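Local coordinates for surface antigen protein 2 (Candida albicans, PDB 4Y7S) that binds haem as a secreted hemophore and helps the fungus use iron from human haemoglobin during hyphal growth, exchanging haem with related cell-wall proteins, at residues I26-C29 against A30-C33; W46-G49 against C50-I54; T75-R78 against K79-G83. All coordinates share one frame; numbering follows the deposited sequence.

Interaction 1. Residues I26-C29 against A30-C33; sequences IPKC and AQEC
Lys28 and Gln31 lay their side chains next to each other, pointing the same way, on the outer side of a tight turn. The lysine chain bends at its second torsion (chi2 -49°), which brings its methylene CD to 3.6 Å from Gln31 OE1. Gln31 runs straight beyond CG. The aliphatic part of Lys28 packs on the Gln31 amide while both polar ends lie at the surface, where long chains with polar tips are at home. On the inner side Ile26 CD1 reaches over the backbone, 3.8 Å from Gln31 CA and 4.1 Å from Ala30 CB. Its CG1 sits between the backbone N and the carbonyl carbon (chi1 51°), and the ethyl arm thereby runs towards Gln31. Ala30, small and buried, packs against Val65 of helix 55-68 and Phe77 of helix 72-87. Two backbone bonds wind the turn: Ala30 N to Pro27 O at 3.0 Å and Gln31 N to Lys28 O at 3.2 Å. Two waters lie within hydrogen-bonding distance of the chain, one bridging Lys28 O to Glu32 N, the other Cys29 O to Glu32 OE2. Cys29 and Cys33 carry disulfides to Cys69 and Cys64. Two overlapping i to i+3 turns, followed by residues with helical backbone angles, are thus pinned by two of the four signature disulfides of the CFEM helical basket.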
loop_
_atom_site.group_PDB
_atom_site.type_symbol
_atom_site.label_atom_id
_atom_site.label_comp_id
_atom_site.label_asym_id
_atom_site.label_seq_id
_atom_site.Cartn_x
_atom_site.Cartn_y
_atom_site.Cartn_z
ATOM N N ILE A 26 -13.509 20.100 8.769
ATOM C CA ILE A 26 -14.208 18.879 8.367
ATOM C C ILE A 26 -15.499 18.676 9.164
ATOM O O ILE A 26 -15.631 19.167 10.288
ATOM C CB ILE A 26 -13.319 17.612 8.540
ATOM C CG1 ILE A 26 -12.716 17.560 9.939
ATOM C CG2 ILE A 26 -12.232 17.580 7.483
ATOM C CD1 ILE A 26 -11.912 16.278 10.215
ATOM N N PRO A 27 -16.453 17.933 8.588
ATOM C CA PRO A 27 -17.645 17.637 9.378
ATOM C C PRO A 27 -17.241 16.897 10.633
ATOM O O PRO A 27 -16.194 16.225 10.661
ATOM C CB PRO A 27 -18.508 16.794 8.430
ATOM C CG PRO A 27 -17.643 16.391 7.331
ATOM C CD PRO A 27 -16.542 17.388 7.225
ATOM N N LYS A 28 -18.015 17.084 11.693
ATOM C CA LYS A 28 -17.664 16.526 12.998
ATOM C C LYS A 28 -17.548 15.012 12.951
ATOM O O LYS A 28 -16.788 14.423 13.723
ATOM C CB LYS A 28 -18.683 16.946 14.071
ATOM C CG LYS A 28 -18.821 18.461 14.234
ATOM C CD LYS A 28 -17.455 19.156 14.370
ATOM C CE LYS A 28 -17.579 20.680 14.428
ATOM N NZ LYS A 28 -16.292 21.363 14.053
ATOM N N CYS A 29 -18.312 14.387 12.064
ATOM C CA CYS A 29 -18.305 12.938 11.978
ATOM C C CYS A 29 -16.934 12.413 11.559
ATOM O O CYS A 29 -16.591 11.290 11.895
ATOM C CB CYS A 29 -19.372 12.441 11.008
ATOM S SG CYS A 29 -19.210 12.998 9.321
ATOM N N ALA A 30 -16.125 13.243 10.904
ATOM C CA ALA A 30 -14.833 12.792 10.391
ATOM C C ALA A 30 -13.679 13.095 11.324
ATOM O O ALA A 30 -12.570 12.629 11.088
ATOM C CB ALA A 30 -14.560 13.422 9.043
ATOM N N GLN A 31 -13.921 13.853 12.392
ATOM C CA GLN A 31 -12.819 14.264 13.264
ATOM C C GLN A 31 -12.053 13.072 13.856
ATOM O O GLN A 31 -10.818 13.057 13.829
ATOM C CB GLN A 31 -13.318 15.171 14.378
ATOM C CG GLN A 31 -13.670 16.569 13.856
ATOM C CD GLN A 31 -14.079 17.535 14.956
ATOM O OE1 GLN A 31 -13.946 18.743 14.802
ATOM N NE2 GLN A 31 -14.569 17.006 16.071
ATOM N N GLU A 32 -12.758 12.057 14.351
ATOM C CA GLU A 32 -12.051 10.914 14.928
ATOM C C GLU A 32 -11.256 10.165 13.863
ATOM O O GLU A 32 -10.223 9.566 14.153
ATOM C CB GLU A 32 -13.027 9.933 15.611
ATOM C CG GLU A 32 -14.071 9.316 14.672
ATOM C CD GLU A 32 -15.038 8.347 15.389
ATOM O OE1 GLU A 32 -14.579 7.354 16.005
ATOM O OE2 GLU A 32 -16.262 8.594 15.351
ATOM N N CYS A 33 -11.734 10.222 12.624
ATOM C CA CYS A 33 -11.145 9.468 11.542
ATOM C C CYS A 33 -9.727 9.947 11.196
ATOM O O CYS A 33 -8.887 9.130 10.825
ATOM C CB CYS A 33 -12.054 9.535 10.320
ATOM S SG CYS A 33 -13.657 8.817 10.625
HETATM O O HOH W 1 -15.651 12.386 15.072
HETATM O O HOH W 2 -17.884 10.306 13.993
#

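Interaction 2. Residues W46-G49 against C50-I54; sequences WDTG and CLCVI. With HEB (heme b/c), chain D.
Asp47 caps the start of helix 48-53 and binds the haem at the same time, and Cys50 is the first residue of the following segment to meet it. Cys50 N gives a nearly straight bond (172°) to Asp47 OD1, 3.1 Å away and met from above the carboxylate plane, while Asp47 OD2 holds the haem iron at 2.2 Å. With its CG anti to the backbone N (chi1 -173°), the short aspartate side chain can serve both partners, one oxygen each; iron and capping bond together restrain the carboxylate. Cys50 CB packs 3.4 Å from Asp47 OD2, and its sulfur SG, joined to Cys43, lies 3.4 Å from haem C2C. Next, Leu51 N binds Asp47 O, and Leu51 CG rests against that oxygen. Cys52 N makes two weak bonds, to Thr48 O and Gly49 O; its SG, paired with Cys85, stands 3.2 Å from Thr48 O. The Thr48 hydroxyl is held by Gly17 O. Gly49 brings its bare CA and carbonyl close to the haem, its O 3.5 Å from haem CAB. Val53 lays its CG1 3.5 Å from Gly49 O and turns CG2 towards a haem methyl, a branched apolar group suited to the porphyrin rim. Ile54 brings its CD1 near haem CMC and packs on Ala86 of the second subunit. With the Trp46 ring leaning obliquely on the haem, CH2 3.6 Å from haem CHA, an N-cap aspartate acting as axial iron ligand defines the haem site of this CFEM protein.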
loop_
_atom_site.group_PDB
_atom_site.type_symbol
_atom_site.label_atom_id
_atom_site.label_comp_id
_atom_site.label_asym_id
_atom_site.label_seq_id
_atom_site.Cartn_x
_atom_site.Cartn_y
_atom_site.Cartn_z
ATOM N N TRP A 46 4.487 14.842 10.785
ATOM C CA TRP A 46 4.088 16.207 10.401
ATOM C C TRP A 46 3.976 16.366 8.887
ATOM O O TRP A 46 3.608 17.422 8.402
ATOM C CB TRP A 46 5.102 17.232 10.936
ATOM C CG TRP A 46 6.523 16.838 10.700
ATOM C CD1 TRP A 46 7.397 16.311 11.623
ATOM C CD2 TRP A 46 7.253 16.915 9.464
ATOM N NE1 TRP A 46 8.614 16.058 11.033
ATOM C CE2 TRP A 46 8.553 16.421 9.714
ATOM C CE3 TRP A 46 6.937 17.355 8.176
ATOM C CZ2 TRP A 46 9.533 16.354 8.718
ATOM C CZ3 TRP A 46 7.912 17.284 7.189
ATOM C CH2 TRP A 46 9.195 16.785 7.467
ATOM N N ASP A 47 4.289 15.316 8.141
ATOM C CA ASP A 47 4.444 15.413 6.700
ATOM C C ASP A 47 3.125 15.197 5.935
ATOM O O ASP A 47 2.745 14.079 5.616
ATOM C CB ASP A 47 5.492 14.398 6.279
ATOM C CG ASP A 47 5.868 14.494 4.828
ATOM O OD1 ASP A 47 5.197 15.171 4.009
ATOM O OD2 ASP A 47 6.881 13.857 4.517
ATOM N N THR A 48 2.449 16.299 5.637
ATOM C CA THR A 48 1.167 16.292 4.969
ATOM C C THR A 48 1.195 15.485 3.673
ATOM O O THR A 48 0.408 14.576 3.486
ATOM C CB THR A 48 0.729 17.733 4.670
ATOM O OG1 THR A 48 0.785 18.496 5.881
ATOM C CG2 THR A 48 -0.678 17.777 4.097
ATOM N N GLY A 49 2.102 15.842 2.780
ATOM C CA GLY A 49 2.215 15.171 1.495
ATOM C C GLY A 49 2.389 13.673 1.614
ATOM O O GLY A 49 1.723 12.915 0.917
ATOM N N CYS A 50 3.275 13.234 2.505
ATOM C CA CYS A 50 3.457 11.801 2.697
ATOM C C CYS A 50 2.159 11.131 3.201
ATOM O O CYS A 50 1.754 10.088 2.695
ATOM C CB CYS A 50 4.602 11.545 3.673
ATOM S SG CYS A 50 5.027 9.812 3.874
ATOM N N LEU A 51 1.470 11.759 4.141
ATOM C CA LEU A 51 0.253 11.174 4.706
ATOM C C LEU A 51 -0.932 11.232 3.733
ATOM O O LEU A 51 -1.971 10.602 3.964
ATOM C CB LEU A 51 -0.098 11.879 6.016
ATOM C CG LEU A 51 0.923 11.657 7.122
ATOM C CD1 LEU A 51 0.624 12.526 8.326
ATOM C CD2 LEU A 51 0.995 10.211 7.518
ATOM N N CYS A 52 -0.772 11.990 2.652
ATOM C CA CYS A 52 -1.746 12.018 1.559
ATOM C C CYS A 52 -1.575 10.871 0.558
ATOM O O CYS A 52 -2.485 10.598 -0.236
ATOM C CB CYS A 52 -1.641 13.342 0.796
ATOM S SG CYS A 52 -2.246 14.778 1.715
ATOM N N VAL A 53 -0.427 10.200 0.581
ATOM C CA VAL A 53 -0.152 9.217 -0.448
ATOM C C VAL A 53 0.098 7.798 0.067
ATOM O O VAL A 53 0.274 6.905 -0.740
ATOM C CB VAL A 53 1.061 9.643 -1.348
ATOM C CG1 VAL A 53 0.837 11.040 -1.884
ATOM C CG2 VAL A 53 2.410 9.554 -0.615
ATOM N N ILE A 54 0.156 7.580 1.380
ATOM C CA ILE A 54 0.376 6.220 1.874
ATOM C C ILE A 54 -0.989 5.550 2.073
ATOM O O ILE A 54 -1.717 5.922 2.993
ATOM C CB ILE A 54 1.172 6.186 3.200
ATOM C CG1 ILE A 54 2.532 6.891 3.054
ATOM C CG2 ILE A 54 1.363 4.740 3.660
ATOM C CD1 ILE A 54 3.457 6.252 2.005
HETATM FE FE HEB D . 8.015 13.821 2.667
HETATM C CHA HEB D . 10.426 15.638 4.312
HETATM C CHB HEB D . 6.845 16.744 1.252
HETATM C CHC HEB D . 6.191 12.024 0.353
HETATM C CHD HEB D . 9.497 10.893 3.593
HETATM N NA HEB D . 8.559 15.839 2.744
HETATM C C1A HEB D . 9.550 16.362 3.536
HETATM C C2A HEB D . 9.528 17.797 3.395
HETATM C C3A HEB D . 8.542 18.107 2.546
HETATM C C4A HEB D . 7.910 16.875 2.118
HETATM C CMA HEB D . 8.104 19.512 2.066
HETATM C CAA HEB D . 10.501 18.772 4.111
HETATM C CBA HEB D . 11.540 19.252 3.099
HETATM C CGA HEB D . 12.438 20.308 3.703
HETATM O O1A HEB D . 12.930 21.188 2.951
HETATM O O2A HEB D . 12.672 20.274 4.929
HETATM N NB HEB D . 6.840 14.291 1.110
HETATM C C1B HEB D . 6.389 15.546 0.737
HETATM C C2B HEB D . 5.362 15.382 -0.277
HETATM C C3B HEB D . 5.208 14.074 -0.488
HETATM C C4B HEB D . 6.112 13.384 0.361
HETATM C CMB HEB D . 4.581 16.519 -0.960
HETATM C CAB HEB D . 4.278 13.302 -1.441
HETATM C CBB HEB D . 3.733 13.866 -2.510
HETATM N NC HEB D . 7.890 11.850 2.038
HETATM C C1C HEB D . 7.008 11.302 1.150
HETATM C C2C HEB D . 7.075 9.851 1.197
HETATM C C3C HEB D . 7.993 9.552 2.118
HETATM C C4C HEB D . 8.519 10.797 2.648
HETATM C CMC HEB D . 6.187 8.922 0.325
HETATM C CAC HEB D . 8.505 8.183 2.602
HETATM C CBC HEB D . 8.196 7.062 1.959
HETATM N ND HEB D . 9.719 13.344 3.733
HETATM C C1D HEB D . 10.076 12.046 4.065
HETATM C C2D HEB D . 11.140 12.081 5.036
HETATM C C3D HEB D . 11.437 13.561 5.249
HETATM C C4D HEB D . 10.504 14.266 4.410
HETATM C CMD HEB D . 11.837 10.871 5.687
HETATM C CAD HEB D . 12.468 14.177 6.211
HETATM C CBD HEB D . 13.830 14.382 5.571
HETATM C CGD HEB D . 14.821 14.672 6.675
HETATM O O1D HEB D . 14.403 14.817 7.865
HETATM O O2D HEB D . 16.040 14.749 6.359
#

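Interaction 3. Residues T75-R78 against K79-G83; sequences TNFR and KLAVG
Helix 72-87 is an amphipathic element of the CFEM helical basket, and Phe77 and Ala81, one turn apart, share its inward side. Phe77 CE2 meets the Ala81 methyl CB obliquely at 4.1 Å. Phe77 chi1 of 174° swings CG away from the backbone N, and the ring reaches Val61 and Val65 of helix 55-68 and Ile22 of helix 19-22; a large apolar residue thus fills the buried core between these helices, and small Ala81 sits beside the ring. The backbone underneath is regular alpha helix: Ala81 N to Phe77 O is 2.9 Å, and Lys79, Leu80 and Val82 bond likewise to the carbonyls four residues back. Val82 CG2 also presses on Arg78 O at 3.2 Å. On the outer side the extended Lys79 lies alongside Thr75, its CE 4.1 Å from Thr75 CG2, and its CG 3.4 Å from Thr75 O. At its far end, Lys79 NZ gives a bond to a water 3.0 Å away, and that water makes a notably short bond to Asn76 OD1, bridging Lys79 and Asn76. Arg78 bends at chi3 (85°) and carries its guanidinium to helix 99-110, where NH1 forms a salt bridge with Asp106 OD1 and NH2 a hydrogen bond with Ser102 OG.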
loop_
_atom_site.group_PDB
_atom_site.type_symbol
_atom_site.label_atom_id
_atom_site.label_comp_id
_atom_site.label_asym_id
_atom_site.label_seq_id
_atom_site.Cartn_x
_atom_site.Cartn_y
_atom_site.Cartn_z
ATOM N N THR A 75 -18.852 14.105 1.010
ATOM C CA THR A 75 -18.415 14.950 -0.091
ATOM C C THR A 75 -17.527 16.118 0.382
ATOM O O THR A 75 -16.472 16.388 -0.196
ATOM C CB THR A 75 -19.634 15.474 -0.833
ATOM O OG1 THR A 75 -20.399 14.351 -1.298
ATOM C CG2 THR A 75 -19.234 16.331 -2.014
ATOM N N ASN A 76 -17.953 16.798 1.439
ATOM C CA ASN A 76 -17.184 17.899 2.000
ATOM C C ASN A 76 -15.862 17.436 2.609
ATOM O O ASN A 76 -14.829 18.094 2.454
ATOM C CB ASN A 76 -18.036 18.644 3.030
ATOM C CG ASN A 76 -19.059 19.538 2.384
ATOM O OD1 ASN A 76 -18.832 20.037 1.289
ATOM N ND2 ASN A 76 -20.222 19.700 3.027
ATOM N N PHE A 77 -15.875 16.306 3.294
ATOM C CA PHE A 77 -14.629 15.769 3.796
ATOM C C PHE A 77 -13.650 15.514 2.637
ATOM O O PHE A 77 -12.482 15.888 2.719
ATOM C CB PHE A 77 -14.800 14.477 4.586
ATOM C CG PHE A 77 -13.485 13.891 4.958
ATOM C CD1 PHE A 77 -12.827 14.345 6.100
ATOM C CD2 PHE A 77 -12.843 12.987 4.119
ATOM C CE1 PHE A 77 -11.570 13.867 6.431
ATOM C CE2 PHE A 77 -11.579 12.498 4.442
ATOM C CZ PHE A 77 -10.946 12.941 5.599
ATOM N N ARG A 78 -14.122 14.898 1.557
ATOM C CA ARG A 78 -13.226 14.569 0.462
ATOM C C ARG A 78 -12.674 15.839 -0.211
ATOM O O ARG A 78 -11.510 15.868 -0.602
ATOM C CB ARG A 78 -13.906 13.708 -0.600
ATOM C CG ARG A 78 -14.239 12.310 -0.157
ATOM C CD ARG A 78 -14.730 11.444 -1.340
ATOM N NE ARG A 78 -13.639 10.833 -2.115
ATOM C CZ ARG A 78 -13.811 9.876 -3.031
ATOM N NH1 ARG A 78 -15.026 9.425 -3.309
ATOM N NH2 ARG A 78 -12.770 9.381 -3.683
ATOM N N LYS A 79 -13.505 16.874 -0.343
ATOM C CA LYS A 79 -13.059 18.139 -0.911
ATOM C C LYS A 79 -11.954 18.747 -0.076
ATOM O O LYS A 79 -10.994 19.271 -0.613
ATOM C CB LYS A 79 -14.215 19.121 -1.010
ATOM C CG LYS A 79 -15.153 18.787 -2.140
ATOM C CD LYS A 79 -16.251 19.856 -2.350
ATOM C CE LYS A 79 -17.134 19.474 -3.542
ATOM N NZ LYS A 79 -18.391 20.256 -3.580
ATOM N N LEU A 80 -12.091 18.684 1.239
ATOM C CA LEU A 80 -11.054 19.224 2.114
ATOM C C LEU A 80 -9.765 18.397 2.073
ATOM O O LEU A 80 -8.660 18.962 2.062
ATOM C CB LEU A 80 -11.562 19.315 3.544
ATOM C CG LEU A 80 -12.520 20.470 3.765
ATOM C CD1 LEU A 80 -13.345 20.184 4.973
ATOM C CD2 LEU A 80 -11.765 21.783 3.914
ATOM N N ALA A 81 -9.897 17.068 2.057
ATOM C CA ALA A 81 -8.733 16.200 1.962
ATOM C C ALA A 81 -7.963 16.466 0.674
ATOM O O ALA A 81 -6.733 16.639 0.671
ATOM C CB ALA A 81 -9.148 14.736 2.038
ATOM N N VAL A 82 -8.700 16.521 -0.420
ATOM C CA VAL A 82 -8.108 16.789 -1.725
ATOM C C VAL A 82 -7.418 18.160 -1.718
ATOM O O VAL A 82 -6.296 18.305 -2.203
ATOM C CB VAL A 82 -9.167 16.746 -2.824
ATOM C CG1 VAL A 82 -8.652 17.393 -4.118
ATOM C CG2 VAL A 82 -9.586 15.299 -3.077
ATOM N N GLY A 83 -8.090 19.156 -1.157
ATOM C CA GLY A 83 -7.536 20.496 -1.126
ATOM C C GLY A 83 -6.229 20.588 -0.354
ATOM O O GLY A 83 -5.260 21.192 -0.811
HETATM O O HOH W 3 -19.880 20.404 -1.004
#

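Interactions 1 and 3 form one packed unit: their centres lie 12 Å apart, and Ala30 CB comes within 3.5 Å of Phe77 CD1, Ile26 CG2 within 3.6 Å of the same atom, while Leu80 CD1 meets Ile26 CA. The turn 26-33 thus seats on helix 72-87 through apolar contacts. Interaction 2 lies apart at the haem, on the other side of the chain's centre from both; its centre is 18 Å from that of interaction 1 and 15 Å from that of interaction 3, with nearest atoms about 10 and 5 Å apart. The side chain of Val82 is about 13 Å from the haem. The Cys52 disulfide ties the haem-binding helix of interaction 2 to the helix of interaction 3, although their segments do not touch.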